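Local coordinates for probable transcriptional regulatory protein NarL (Mycobacterium tuberculosis, PDB 3EUL) that probably regulates genes of aerobic nitrate metabolism by binding their promoters together with DevR, once its receiver domain has been phosphorylated by the sensor kinase NarS, at residues Asp119-Arg122 / Thr123-Val126. Numbering follows the deposited sequence.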
loop_
_atom_site.group_PDB
_atom_site.type_symbol
_atom_site.label_atom_id
_atom_site.label_comp_id
_atom_site.label_asym_id
_atom_site.label_seq_id
_atom_site.Cartn_x
_atom_site.Cartn_y
_atom_site.Cartn_z
ATOM N N ASP A 119 -1.034 -7.712 11.706
ATOM C CA ASP A 119 -0.585 -9.021 12.195
ATOM C C ASP A 119 -0.242 -10.012 11.070
ATOM O O ASP A 119 0.060 -11.172 11.334
ATOM C CB ASP A 119 -1.598 -9.634 13.173
ATOM C CG ASP A 119 -2.879 -10.108 12.493
ATOM O OD1 ASP A 119 -3.087 -9.815 11.298
ATOM O OD2 ASP A 119 -3.681 -10.772 13.171
ATOM N N SER A 120 -0.274 -9.552 9.826
ATOM C CA SER A 120 0.132 -10.381 8.699
ATOM C C SER A 120 1.578 -10.837 8.807
ATOM O O SER A 120 2.440 -10.120 9.308
ATOM C CB SER A 120 -0.071 -9.624 7.380
ATOM O OG SER A 120 -1.413 -9.180 7.265
ATOM N N THR A 121 1.821 -12.056 8.334
ATOM C CA THR A 121 3.153 -12.612 8.270
ATOM C C THR A 121 3.920 -12.108 7.062
ATOM O O THR A 121 3.363 -11.539 6.140
ATOM C CB THR A 121 3.093 -14.136 8.168
ATOM O OG1 THR A 121 2.425 -14.506 6.955
ATOM C CG2 THR A 121 2.364 -14.737 9.369
ATOM N N ARG A 122 5.216 -12.367 7.078
ATOM C CA ARG A 122 6.104 -12.087 5.953
ATOM C C ARG A 122 5.561 -12.657 4.634
ATOM O O ARG A 122 5.441 -11.926 3.649
ATOM C CB ARG A 122 7.465 -12.695 6.269
ATOM C CG ARG A 122 8.583 -12.278 5.405
ATOM C CD ARG A 122 9.896 -12.533 6.150
ATOM N NE ARG A 122 10.540 -13.781 5.768
ATOM C CZ ARG A 122 11.570 -14.315 6.422
ATOM N NH1 ARG A 122 12.069 -13.726 7.508
ATOM N NH2 ARG A 122 12.116 -15.434 5.987
ATOM N N THR A 123 5.203 -13.944 4.610
ATOM C CA THR A 123 4.754 -14.561 3.348
ATOM C C THR A 123 3.347 -14.072 2.973
ATOM O O THR A 123 3.074 -13.867 1.799
ATOM C CB THR A 123 4.812 -16.119 3.351
ATOM O OG1 THR A 123 3.989 -16.619 4.395
ATOM C CG2 THR A 123 6.272 -16.660 3.511
ATOM N N GLU A 124 2.488 -13.851 3.964
ATOM C CA GLU A 124 1.161 -13.254 3.729
ATOM C C GLU A 124 1.197 -11.897 3.020
ATOM O O GLU A 124 0.439 -11.677 2.107
ATOM C CB GLU A 124 0.383 -13.098 5.032
ATOM C CG GLU A 124 -0.249 -14.388 5.537
ATOM C CD GLU A 124 -0.936 -14.205 6.869
ATOM O OE1 GLU A 124 -0.536 -13.307 7.646
ATOM O OE2 GLU A 124 -1.861 -14.983 7.157
ATOM N N ILE A 125 2.088 -10.998 3.435
ATOM C CA ILE A 125 2.191 -9.671 2.802
ATOM C C ILE A 125 2.758 -9.740 1.408
ATOM O O ILE A 125 2.270 -9.044 0.498
ATOM C CB ILE A 125 3.040 -8.724 3.660
ATOM C CG1 ILE A 125 2.340 -8.491 4.995
ATOM C CG2 ILE A 125 3.253 -7.400 2.956
ATOM C CD1 ILE A 125 3.283 -8.420 6.152
ATOM N N VAL A 126 3.781 -10.573 1.217
ATOM C CA VAL A 126 4.333 -10.761 -0.112
ATOM C C VAL A 126 3.220 -11.279 -1.010
ATOM O O VAL A 126 2.996 -10.743 -2.087
ATOM C CB VAL A 126 5.515 -11.736 -0.127
ATOM C CG1 VAL A 126 5.869 -12.195 -1.564
ATOM C CG2 VAL A 126 6.721 -11.110 0.569
#
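T121 and E124 trade side-chain-to-backbone hydrogen bonds in both directions, so that each side chain takes up the other's backbone N-H at the start of helix 122-134. The E124 carboxylate swings back along the chain: its OE1 accepts from T121 N at 2.8 Å, on the anti side and 22° out of the carboxylate plane. In return T121 OG1 takes the amide of E124, 3.1 Å from N to OG1. With chi1 at 62°, OG1 sits between the T121 backbone N and carbonyl carbon, turned to the first helical turn; chi1 of -78° sets E124 CG beside its own N, and the chain runs extended from there, which brings OE1 to T121 N. CG of E124 passes 3.0 Å from T121 OG1, a tight fit. The i to i+4 hydrogen bonds of the helix follow at once, I125 N to T121 O (3.0 Å) and then V126 N to R122 O. Ahead of the cap, CG1 of the buried I125 lies against S120 CB at 3.6 Å, while S120 OG bonds back to L117 O at the end of strand 114-117. R122 reaches A34 and V126 reaches L35 and S38, so this first turn packs on helix 25-38. T121 as N-cap and E124 three residues on make a classic capping box, here opening the last helix of a CheY-like receiver domain.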